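PDB 6K9Z: galactose-1-phosphate uridylyltransferase, which probably transfers a uridylyl group between UDP-glucose and hexose 1-phosphates such as galactose 1-phosphate, and binds zinc. Local coordinates for residues V250-P255 with E268-Y273; L123-K128 with F140-I145; W190-P195 with H202-Y207. The protein carries 1 engineered substitution. All coordinates share one frame; numbering follows the deposited sequence.

Contact 1: residues V250-P255 with E268-Y273; sequences VLHQAP and EIYGMY. With FE (Fe (III) ion), chain E.
E268 and V250 face each other as an antiparallel hydrogen-bonded pair, V250 N giving its hydrogen to E268 O and E268 N returning one to V250 O at 2.8 Å. From this pair the E268 side chain climbs toward a metal, and it repays being followed atom by atom. Its CB rests 4.0 Å from CG1 of V250. CG, anti to the carbonyl carbon (chi1 -54°), passes 3.9 Å from ND1 of H252; beyond it the chain is extended. CD lies 3.4 Å from H252 CE1. At the tip the two oxygens divide their work. OE1 binds the iron at 2.3 Å, beside H252 ND1, which binds it at 2.2 Å. OE2 lies 3.1 Å from H252 CE1 and accepts a hydrogen bond from Y270 OH at 2.6 Å. The imidazole and carboxylate planes are 53° apart. A phenylalanine in place of Y270 would probably leave E268 OE2 without this donor and the carboxylate freer to turn about its bond to CG. The other ring nitrogen of H252, NE2, is hydrogen-bonded to G288 O of the second subunit. E156, H266 and a water complete the coordination, giving an iron site of two histidines and two glutamates: strands 247-252 and 266-271 supply H252, H266 and E268, and helix 151-167 supplies E156.

Contact 2: residues L123-K128 with F140-I145; sequences LFFRNK and FSQIYI. Engineered in segment 140-145: F140 (natural residue His). With UDP (uridine-5'-diphosphate), chain G.
L123 and F125 pair with Y144 and Q142 across two antiparallel strands whose N-to-C directions make 157°, each pair closed by two backbone hydrogen bonds. Between them F124 and I143 form a non-hydrogen-bonded pair, in which F124 CA makes a CA-H...O contact with Q142 O and I143 CA one with L123 O. On the face carrying F125, Q142 and Y144, the F125 ring does most of the touching. Its CG sits between the backbone N and carbonyl carbon (chi1 65°), and CB of Q142 lies over one ring face, 3.5 Å from CZ. The ring also turns its edge to the face of Y144 in a T-shaped pair, planes at 71° and centroids 5.0 Å apart, with F125 CE1 over the centre of the tyrosine. On the opposite face, the F124 ring brings its edge to S141, with CE1 3.3 Å from OG, whose hydrogen-bonding partner is E82. E82 also forms a salt bridge with R126, and the carbonyl O of F140 lies over that guanidinium. Where the strands part, water 3 donates to N127 O and to F140 O, both at 2.7 Å. The contact thus reaches the nucleotide through Y144, whose OH donates to O2B of UDP at 2.7 Å, alongside bonds from N50 and R51. F140 is an engineered replacement of the histidine predicted to carry the uridylyl group; its phenyl ring has no nucleophilic nitrogen. UDP is bound in the pocket all the same, but this variant probably cannot form the covalent intermediate.

Contact 3: residues W190-P195 with H202-Y207; sequences WKAFVP and HEVHIY
Ring contacts between F193 and Y207 and between P195 and H205 occupy one face of this strand pair. CG of P195 sits over the centre of the H205 imidazole, 3.6 Å from the ring centroid and 9° off its normal, a CH-pi contact. The F193 and Y207 rings lie near parallel, at 15°, but strongly offset, with little of one above the other; their nearest atoms are F193 CE2 and Y207 CD1 at 3.6 Å. F193 CG lies between the backbone N and the carbonyl carbon (chi1 60°), which starts the ring toward the partner strand, where H205 O lies over one of its faces. The backbone bonds are those of a beta hairpin, two each for K191 with Y207 and F193 with H205, and the hairpin belongs to the large antiparallel sheet of this half-barrel fold. Apolar packing takes the other face: A192 CB meets I206 CG1 at 3.9 Å and V204 CG1 at 4.0 Å, packed against helix 220-240, where A192 and V204 touch T233, while W190 lays CE3 3.8 Å from I206 CG2. H205 NE2 donates to E203 OE2 at 2.8 Å, on the anti side and somewhat out of the carboxylate plane, and OE1 accepts from the backbone N of K199 and W200. E203 O, buried without a hydrogen-bonding partner, is met by V194 CG2 at 3.3 Å. Y207 OH is hydrogen-bonded to H172, and its ring stacks on the iron ligand H266.

Followed from the N terminus, the chain closes contact 2 first, a hairpin whose connecting loop carries the zinc ligand H138. Contact 3 then closes a second, shorter hairpin, and contact 1 a third loop that includes H264 and H266. The three follow in series; none nests within or crosses another. In space the order changes, because contact 1 lies between the other two in one nine-stranded antiparallel sheet. L251 N reaches F124 O of contact 2 at 3.1 Å, whereas I269 N reaches V204 O of contact 3 at 2.9 Å. The contact that closes last along the chain therefore joins the N-terminal and C-terminal family halves, whose hairpins do not touch.

Contact 1: residues V250-P255 with E268-Y273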
loop_
_atom_site.group_PDB
_atom_site.type_symbol
_atom_site.label_atom_id
_atom_site.label_comp_id
_atom_site.label_asym_id
_atom_site.label_seq_id
_atom_site.Cartn_x
_atom_site.Cartn_y
_atom_site.Cartn_z
ATOM N N VAL A 250 -11.372 6.824 -1.165
ATOM C CA VAL A 250 -12.025 5.582 -0.710
ATOM C C VAL A 250 -13.023 5.962 0.380
ATOM O O VAL A 250 -12.763 6.824 1.168
ATOM C CB VAL A 250 -10.982 4.539 -0.248
ATOM C CG1 VAL A 250 -10.174 5.021 0.930
ATOM C CG2 VAL A 250 -11.579 3.156 -0.003
ATOM N N LEU A 251 -14.140 5.278 0.362
ATOM C CA LEU A 251 -15.188 5.372 1.401
ATOM C C LEU A 251 -14.975 4.258 2.424
ATOM O O LEU A 251 -15.128 3.091 2.069
ATOM C CB LEU A 251 -16.564 5.240 0.766
ATOM C CG LEU A 251 -17.738 5.171 1.755
ATOM C CD1 LEU A 251 -17.666 6.355 2.717
ATOM C CD2 LEU A 251 -19.069 5.143 1.002
ATOM N N HIS A 252 -14.663 4.617 3.648
ATOM C CA HIS A 252 -14.546 3.695 4.804
ATOM C C HIS A 252 -15.899 3.763 5.510
ATOM O O HIS A 252 -16.197 4.817 6.087
ATOM C CB HIS A 252 -13.391 4.147 5.686
ATOM C CG HIS A 252 -12.066 3.783 5.127
ATOM N ND1 HIS A 252 -10.885 4.084 5.789
ATOM C CD2 HIS A 252 -11.749 3.062 4.032
ATOM C CE1 HIS A 252 -9.880 3.586 5.079
ATOM N NE2 HIS A 252 -10.347 2.961 3.987
ATOM N N GLN A 253 -16.667 2.675 5.434
ATOM C CA GLN A 253 -17.965 2.605 6.139
ATOM C C GLN A 253 -18.069 1.256 6.840
ATOM O O GLN A 253 -17.242 0.362 6.658
ATOM C CB GLN A 253 -19.099 2.902 5.171
ATOM C CG GLN A 253 -19.294 1.861 4.092
ATOM C CD GLN A 253 -20.538 2.121 3.274
ATOM O OE1 GLN A 253 -21.553 2.542 3.803
ATOM N NE2 GLN A 253 -20.487 1.847 1.982
ATOM N N ALA A 254 -19.114 1.085 7.605
ATOM C CA ALA A 254 -19.432 -0.213 8.200
ATOM C C ALA A 254 -19.642 -1.280 7.131
ATOM O O ALA A 254 -20.127 -1.062 6.006
ATOM C CB ALA A 254 -20.664 -0.111 9.046
ATOM N N PRO A 255 -19.422 -2.539 7.544
ATOM C CA PRO A 255 -19.877 -3.647 6.726
ATOM C C PRO A 255 -21.397 -3.594 6.553
ATOM O O PRO A 255 -22.090 -3.016 7.411
ATOM C CB PRO A 255 -19.460 -4.898 7.464
ATOM C CG PRO A 255 -18.458 -4.382 8.500
ATOM C CD PRO A 255 -18.904 -2.966 8.860
ATOM N N GLU A 268 -11.636 8.944 2.649
ATOM C CA GLU A 268 -10.191 9.264 2.707
ATOM C C GLU A 268 -9.777 9.662 1.290
ATOM O O GLU A 268 -10.053 8.915 0.340
ATOM C CB GLU A 268 -9.352 8.150 3.319
ATOM C CG GLU A 268 -9.807 7.701 4.680
ATOM C CD GLU A 268 -8.880 6.768 5.407
ATOM O OE1 GLU A 268 -9.020 6.663 6.632
ATOM O OE2 GLU A 268 -8.065 6.122 4.727
ATOM N N ILE A 269 -9.064 10.778 1.183
ATOM C CA ILE A 269 -8.495 11.221 -0.096
ATOM C C ILE A 269 -6.970 11.303 0.073
ATOM O O ILE A 269 -6.510 12.034 0.983
ATOM C CB ILE A 269 -9.112 12.564 -0.512
ATOM C CG1 ILE A 269 -10.617 12.526 -0.735
ATOM C CG2 ILE A 269 -8.424 13.077 -1.750
ATOM C CD1 ILE A 269 -11.243 13.913 -0.655
ATOM N N TYR A 270 -6.243 10.631 -0.816
ATOM C CA TYR A 270 -4.765 10.583 -0.852
ATOM C C TYR A 270 -4.342 11.329 -2.102
ATOM O O TYR A 270 -4.423 10.750 -3.138
ATOM C CB TYR A 270 -4.253 9.156 -0.842
ATOM C CG TYR A 270 -4.904 8.208 0.121
ATOM C CD1 TYR A 270 -5.360 8.586 1.362
ATOM C CD2 TYR A 270 -4.984 6.870 -0.218
ATOM C CE1 TYR A 270 -5.894 7.671 2.258
ATOM C CE2 TYR A 270 -5.542 5.927 0.632
ATOM C CZ TYR A 270 -6.034 6.344 1.873
ATOM O OH TYR A 270 -6.587 5.400 2.691
ATOM N N GLY A 271 -3.977 12.607 -1.971
ATOM C CA GLY A 271 -3.333 13.362 -3.055
ATOM C C GLY A 271 -1.892 12.977 -3.155
ATOM O O GLY A 271 -1.183 13.001 -2.098
ATOM N N MET A 272 -1.442 12.608 -4.353
ATOM C CA MET A 272 -0.190 11.817 -4.461
ATOM C C MET A 272 0.977 12.692 -4.928
ATOM O O MET A 272 2.040 12.151 -5.171
ATOM C CB MET A 272 -0.375 10.570 -5.328
ATOM C CG MET A 272 -1.409 9.607 -4.757
ATOM S SD MET A 272 -0.858 9.024 -3.108
ATOM C CE MET A 272 0.349 7.820 -3.624
ATOM N N TYR A 273 0.843 14.018 -4.993
ATOM C CA TYR A 273 2.010 14.911 -5.231
ATOM C C TYR A 273 2.543 15.392 -3.880
ATOM O O TYR A 273 1.763 15.813 -3.053
ATOM C CB TYR A 273 1.664 16.115 -6.098
ATOM C CG TYR A 273 1.536 15.878 -7.585
ATOM C CD1 TYR A 273 1.993 14.725 -8.200
ATOM C CD2 TYR A 273 1.052 16.877 -8.402
ATOM C CE1 TYR A 273 1.906 14.553 -9.579
ATOM C CE2 TYR A 273 0.958 16.733 -9.777
ATOM C CZ TYR A 273 1.380 15.566 -10.369
ATOM O OH TYR A 273 1.315 15.406 -11.718
HETATM FE FE FE E . -10.355 5.156 7.685
HETATM O O HOH W 1 -9.347 6.112 9.436
#

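Contact 2: residues L123-K128 with F140-I145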
loop_
_atom_site.group_PDB
_atom_site.type_symbol
_atom_site.label_atom_id
_atom_site.label_comp_id
_atom_site.label_asym_id
_atom_site.label_seq_id
_atom_site.Cartn_x
_atom_site.Cartn_y
_atom_site.Cartn_z
ATOM N N LEU A 123 -17.660 -1.465 -1.193
ATOM C CA LEU A 123 -16.442 -0.636 -1.268
ATOM C C LEU A 123 -16.569 0.313 -2.478
ATOM O O LEU A 123 -16.474 -0.167 -3.635
ATOM C CB LEU A 123 -15.189 -1.498 -1.422
ATOM C CG LEU A 123 -13.881 -0.691 -1.514
ATOM C CD1 LEU A 123 -13.559 -0.018 -0.174
ATOM C CD2 LEU A 123 -12.723 -1.580 -1.931
ATOM N N PHE A 124 -16.715 1.612 -2.222
ATOM C CA PHE A 124 -16.716 2.680 -3.257
ATOM C C PHE A 124 -15.337 3.346 -3.269
ATOM O O PHE A 124 -14.875 3.764 -2.183
ATOM C CB PHE A 124 -17.822 3.676 -2.907
ATOM C CG PHE A 124 -17.899 4.874 -3.797
ATOM C CD1 PHE A 124 -18.113 4.734 -5.134
ATOM C CD2 PHE A 124 -17.891 6.156 -3.277
ATOM C CE1 PHE A 124 -18.158 5.819 -5.973
ATOM C CE2 PHE A 124 -17.988 7.266 -4.116
ATOM C CZ PHE A 124 -18.109 7.091 -5.475
ATOM N N PHE A 125 -14.703 3.462 -4.430
ATOM C CA PHE A 125 -13.376 4.102 -4.524
ATOM C C PHE A 125 -13.235 4.786 -5.870
ATOM O O PHE A 125 -14.011 4.518 -6.777
ATOM C CB PHE A 125 -12.227 3.135 -4.240
ATOM C CG PHE A 125 -12.064 2.020 -5.220
ATOM C CD1 PHE A 125 -12.844 0.881 -5.114
ATOM C CD2 PHE A 125 -11.155 2.127 -6.264
ATOM C CE1 PHE A 125 -12.664 -0.172 -5.997
ATOM C CE2 PHE A 125 -11.003 1.098 -7.170
ATOM C CZ PHE A 125 -11.760 -0.053 -7.052
ATOM N N ARG A 126 -12.254 5.696 -5.937
ATOM C CA ARG A 126 -12.020 6.445 -7.164
ATOM C C ARG A 126 -10.518 6.589 -7.302
ATOM O O ARG A 126 -9.892 7.061 -6.370
ATOM C CB ARG A 126 -12.754 7.778 -7.125
ATOM C CG ARG A 126 -12.765 8.532 -8.460
ATOM C CD ARG A 126 -13.521 9.882 -8.337
ATOM N NE ARG A 126 -13.996 10.337 -9.625
ATOM C CZ ARG A 126 -13.258 10.993 -10.540
ATOM N NH1 ARG A 126 -11.988 11.311 -10.292
ATOM N NH2 ARG A 126 -13.762 11.254 -11.743
ATOM N N ASN A 127 -9.997 6.243 -8.475
ATOM C CA ASN A 127 -8.583 6.524 -8.820
ATOM C C ASN A 127 -8.576 7.633 -9.868
ATOM O O ASN A 127 -9.352 7.539 -10.821
ATOM C CB ASN A 127 -7.873 5.288 -9.368
ATOM C CG ASN A 127 -7.841 4.181 -8.343
ATOM O OD1 ASN A 127 -7.471 4.439 -7.195
ATOM N ND2 ASN A 127 -8.182 2.962 -8.767
ATOM N N LYS A 128 -7.676 8.630 -9.722
ATOM C CA LYS A 128 -7.681 9.764 -10.672
ATOM C C LYS A 128 -6.243 10.074 -11.052
ATOM O O LYS A 128 -5.422 10.281 -10.154
ATOM C CB LYS A 128 -8.359 10.979 -10.020
ATOM C CG LYS A 128 -8.588 12.135 -10.972
ATOM C CD LYS A 128 -7.415 13.091 -11.140
ATOM C CE LYS A 128 -7.792 14.299 -11.976
ATOM N NZ LYS A 128 -6.795 15.388 -11.826
ATOM N N PHE A 140 -14.992 8.493 -13.923
ATOM C CA PHE A 140 -15.655 7.288 -13.364
ATOM C C PHE A 140 -15.039 6.964 -12.005
ATOM O O PHE A 140 -13.871 7.310 -11.701
ATOM C CB PHE A 140 -15.585 6.079 -14.299
ATOM C CG PHE A 140 -14.237 5.418 -14.344
ATOM C CD1 PHE A 140 -13.248 5.920 -15.167
ATOM C CD2 PHE A 140 -13.940 4.329 -13.552
ATOM C CE1 PHE A 140 -11.991 5.340 -15.202
ATOM C CE2 PHE A 140 -12.676 3.751 -13.576
ATOM C CZ PHE A 140 -11.705 4.265 -14.391
ATOM N N SER A 141 -15.816 6.199 -11.264
ATOM C CA SER A 141 -15.410 5.568 -9.991
ATOM C C SER A 141 -15.824 4.080 -10.031
ATOM O O SER A 141 -16.414 3.646 -11.001
ATOM C CB SER A 141 -15.965 6.366 -8.811
ATOM O OG SER A 141 -17.278 6.828 -9.026
ATOM N N GLN A 142 -15.567 3.359 -8.956
ATOM C CA GLN A 142 -15.730 1.902 -8.936
ATOM C C GLN A 142 -16.450 1.520 -7.647
ATOM O O GLN A 142 -16.252 2.156 -6.617
ATOM C CB GLN A 142 -14.378 1.183 -9.088
ATOM C CG GLN A 142 -13.721 1.361 -10.471
ATOM C CD GLN A 142 -12.551 0.432 -10.648
ATOM O OE1 GLN A 142 -12.673 -0.813 -10.703
ATOM N NE2 GLN A 142 -11.395 1.040 -10.750
ATOM N N ILE A 143 -17.220 0.446 -7.746
ATOM C CA ILE A 143 -17.774 -0.257 -6.565
ATOM C C ILE A 143 -17.376 -1.740 -6.625
ATOM O O ILE A 143 -17.601 -2.373 -7.668
ATOM C CB ILE A 143 -19.304 -0.129 -6.543
ATOM C CG1 ILE A 143 -19.788 1.323 -6.427
ATOM C CG2 ILE A 143 -19.842 -0.978 -5.391
ATOM C CD1 ILE A 143 -21.184 1.557 -6.960
ATOM N N TYR A 144 -16.861 -2.283 -5.525
ATOM C CA TYR A 144 -16.760 -3.740 -5.337
ATOM C C TYR A 144 -17.757 -4.084 -4.247
ATOM O O TYR A 144 -17.668 -3.512 -3.137
ATOM C CB TYR A 144 -15.374 -4.191 -4.906
ATOM C CG TYR A 144 -14.213 -3.996 -5.851
ATOM C CD1 TYR A 144 -14.358 -3.803 -7.224
ATOM C CD2 TYR A 144 -12.914 -4.037 -5.334
ATOM C CE1 TYR A 144 -13.258 -3.659 -8.051
ATOM C CE2 TYR A 144 -11.810 -3.908 -6.160
ATOM C CZ TYR A 144 -11.981 -3.721 -7.520
ATOM O OH TYR A 144 -10.926 -3.561 -8.355
ATOM N N ILE A 145 -18.676 -4.973 -4.550
ATOM C CA ILE A 145 -19.564 -5.603 -3.542
ATOM C C ILE A 145 -18.917 -6.957 -3.252
ATOM O O ILE A 145 -18.808 -7.768 -4.169
ATOM C CB ILE A 145 -21.003 -5.723 -4.095
ATOM C CG1 ILE A 145 -21.565 -4.333 -4.425
ATOM C CG2 ILE A 145 -21.875 -6.410 -3.088
ATOM C CD1 ILE A 145 -22.899 -4.294 -5.085
HETATM N N1 UDP G . -13.383 -1.051 -17.618
HETATM C C2 UDP G . -14.596 -1.592 -18.065
HETATM N N3 UDP G . -14.853 -1.727 -19.362
HETATM C C4 UDP G . -13.936 -1.383 -20.241
HETATM C C5 UDP G . -12.724 -0.876 -19.860
HETATM C C6 UDP G . -12.477 -0.733 -18.517
HETATM O O2 UDP G . -15.479 -1.922 -17.327
HETATM O O4 UDP G . -14.171 -1.499 -21.430
HETATM C "C1'" UDP G . -13.014 -0.927 -16.222
HETATM C "C2'" UDP G . -11.812 -1.869 -16.151
HETATM O "O2'" UDP G . -12.029 -3.252 -16.334
HETATM C "C3'" UDP G . -11.232 -1.573 -14.803
HETATM C "C4'" UDP G . -11.418 -0.121 -14.713
HETATM O "O4'" UDP G . -12.325 0.229 -15.767
HETATM O "O3'" UDP G . -11.830 -2.242 -13.745
HETATM C "C5'" UDP G . -9.951 0.249 -14.829
HETATM O "O5'" UDP G . -9.175 -0.254 -13.710
HETATM P PA UDP G . -8.605 -1.744 -13.291
HETATM O O1A UDP G . -8.179 -2.585 -14.475
HETATM O O2A UDP G . -7.378 -1.435 -12.494
HETATM O O3A UDP G . -9.776 -2.423 -12.379
HETATM P PB UDP G . -10.103 -3.864 -11.893
HETATM O O1B UDP G . -10.317 -4.490 -13.127
HETATM O O2B UDP G . -11.278 -3.799 -11.010
HETATM O O3B UDP G . -8.943 -4.382 -11.272
HETATM O O HOH W 2 -11.744 5.092 -10.469
HETATM O O HOH W 3 -11.492 8.416 -12.207
#

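Contact 3: residues W190-P195 with H202-Y207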
loop_
_atom_site.group_PDB
_atom_site.type_symbol
_atom_site.label_atom_id
_atom_site.label_comp_id
_atom_site.label_asym_id
_atom_site.label_seq_id
_atom_site.Cartn_x
_atom_site.Cartn_y
_atom_site.Cartn_z
ATOM N N TRP A 190 -20.637 18.341 7.359
ATOM C CA TRP A 190 -19.330 17.665 7.061
ATOM C C TRP A 190 -18.143 18.503 7.543
ATOM O O TRP A 190 -18.219 19.741 7.570
ATOM C CB TRP A 190 -19.204 17.321 5.590
ATOM C CG TRP A 190 -20.295 16.399 5.150
ATOM C CD1 TRP A 190 -21.540 16.768 4.729
ATOM C CD2 TRP A 190 -20.263 14.960 5.118
ATOM N NE1 TRP A 190 -22.294 15.663 4.467
ATOM C CE2 TRP A 190 -21.534 14.540 4.653
ATOM C CE3 TRP A 190 -19.245 14.002 5.259
ATOM C CZ2 TRP A 190 -21.842 13.192 4.468
ATOM C CZ3 TRP A 190 -19.564 12.670 5.110
ATOM C CH2 TRP A 190 -20.842 12.279 4.714
ATOM N N LYS A 191 -17.106 17.804 8.016
ATOM C CA LYS A 191 -15.796 18.399 8.299
ATOM C C LYS A 191 -14.766 17.649 7.443
ATOM O O LYS A 191 -14.743 16.393 7.471
ATOM C CB LYS A 191 -15.413 18.161 9.761
ATOM C CG LYS A 191 -15.962 19.115 10.746
ATOM C CD LYS A 191 -14.972 19.144 11.975
ATOM C CE LYS A 191 -15.315 20.220 12.942
ATOM N NZ LYS A 191 -14.412 20.189 14.109
ATOM N N ALA A 192 -13.918 18.394 6.764
ATOM C CA ALA A 192 -12.758 17.886 6.009
ATOM C C ALA A 192 -11.480 18.400 6.677
ATOM O O ALA A 192 -11.367 19.606 6.878
ATOM C CB ALA A 192 -12.873 18.439 4.613
ATOM N N PHE A 193 -10.580 17.515 7.061
ATOM C CA PHE A 193 -9.375 17.873 7.843
ATOM C C PHE A 193 -8.243 16.967 7.386
ATOM O O PHE A 193 -8.480 15.842 6.913
ATOM C CB PHE A 193 -9.640 17.818 9.356
ATOM C CG PHE A 193 -10.063 16.462 9.858
ATOM C CD1 PHE A 193 -9.124 15.528 10.247
ATOM C CD2 PHE A 193 -11.408 16.102 9.906
ATOM C CE1 PHE A 193 -9.509 14.285 10.708
ATOM C CE2 PHE A 193 -11.778 14.832 10.326
ATOM C CZ PHE A 193 -10.828 13.944 10.765
ATOM N N VAL A 194 -7.017 17.440 7.572
ATOM C CA VAL A 194 -5.835 16.571 7.444
ATOM C C VAL A 194 -5.727 15.819 8.764
ATOM O O VAL A 194 -5.638 16.442 9.836
ATOM C CB VAL A 194 -4.564 17.363 7.118
ATOM C CG1 VAL A 194 -3.387 16.427 7.092
ATOM C CG2 VAL A 194 -4.702 18.097 5.788
ATOM N N PRO A 195 -5.794 14.478 8.803
ATOM C CA PRO A 195 -5.650 13.808 10.089
ATOM C C PRO A 195 -4.244 13.961 10.684
ATOM O O PRO A 195 -3.257 14.089 9.928
ATOM C CB PRO A 195 -5.885 12.333 9.764
ATOM C CG PRO A 195 -5.685 12.211 8.280
ATOM C CD PRO A 195 -6.052 13.556 7.694
ATOM N N HIS A 202 -0.738 14.669 0.434
ATOM C CA HIS A 202 -1.894 15.565 0.676
ATOM C C HIS A 202 -3.104 14.751 1.088
ATOM O O HIS A 202 -3.956 14.488 0.164
ATOM C CB HIS A 202 -2.235 16.396 -0.555
ATOM C CG HIS A 202 -1.215 17.443 -0.838
ATOM N ND1 HIS A 202 -0.070 17.184 -1.602
ATOM C CD2 HIS A 202 -1.127 18.722 -0.446
ATOM C CE1 HIS A 202 0.645 18.311 -1.679
ATOM N NE2 HIS A 202 0.016 19.270 -0.980
ATOM N N GLU A 203 -3.309 14.514 2.376
ATOM C CA GLU A 203 -4.345 13.549 2.801
ATOM C C GLU A 203 -5.436 14.319 3.536
ATOM O O GLU A 203 -5.116 15.084 4.438
ATOM C CB GLU A 203 -3.722 12.428 3.630
ATOM C CG GLU A 203 -4.778 11.436 4.133
ATOM C CD GLU A 203 -4.159 10.152 4.672
ATOM O OE1 GLU A 203 -2.915 10.041 4.614
ATOM O OE2 GLU A 203 -4.931 9.311 5.200
ATOM N N VAL A 204 -6.659 14.155 3.071
ATOM C CA VAL A 204 -7.837 14.818 3.682
ATOM C C VAL A 204 -8.889 13.760 3.957
ATOM O O VAL A 204 -9.194 12.932 3.053
ATOM C CB VAL A 204 -8.349 15.957 2.778
ATOM C CG1 VAL A 204 -9.572 16.609 3.438
ATOM C CG2 VAL A 204 -7.317 16.998 2.466
ATOM N N HIS A 205 -9.409 13.737 5.187
ATOM C CA HIS A 205 -10.548 12.857 5.564
ATOM C C HIS A 205 -11.805 13.709 5.675
ATOM O O HIS A 205 -11.717 14.852 6.238
ATOM C CB HIS A 205 -10.229 12.128 6.851
ATOM C CG HIS A 205 -9.176 11.092 6.717
ATOM N ND1 HIS A 205 -8.985 10.145 7.669
ATOM C CD2 HIS A 205 -8.235 10.911 5.757
ATOM C CE1 HIS A 205 -7.957 9.397 7.316
ATOM N NE2 HIS A 205 -7.463 9.864 6.144
ATOM N N ILE A 206 -12.912 13.208 5.152
ATOM C CA ILE A 206 -14.189 13.952 5.136
ATOM C C ILE A 206 -15.155 13.108 5.978
ATOM O O ILE A 206 -15.574 11.985 5.549
ATOM C CB ILE A 206 -14.656 14.268 3.716
ATOM C CG1 ILE A 206 -13.549 15.021 2.945
ATOM C CG2 ILE A 206 -15.965 15.050 3.709
ATOM C CD1 ILE A 206 -13.894 15.420 1.516
ATOM N N TYR A 207 -15.599 13.684 7.083
ATOM C CA TYR A 207 -16.488 12.984 8.041
ATOM C C TYR A 207 -17.796 13.718 8.203
ATOM O O TYR A 207 -17.833 14.954 8.202
ATOM C CB TYR A 207 -15.909 12.925 9.446
ATOM C CG TYR A 207 -14.952 11.797 9.731
ATOM C CD1 TYR A 207 -13.596 11.893 9.435
ATOM C CD2 TYR A 207 -15.383 10.685 10.423
ATOM C CE1 TYR A 207 -12.718 10.873 9.776
ATOM C CE2 TYR A 207 -14.530 9.664 10.762
ATOM C CZ TYR A 207 -13.186 9.759 10.462
ATOM O OH TYR A 207 -12.374 8.719 10.830
#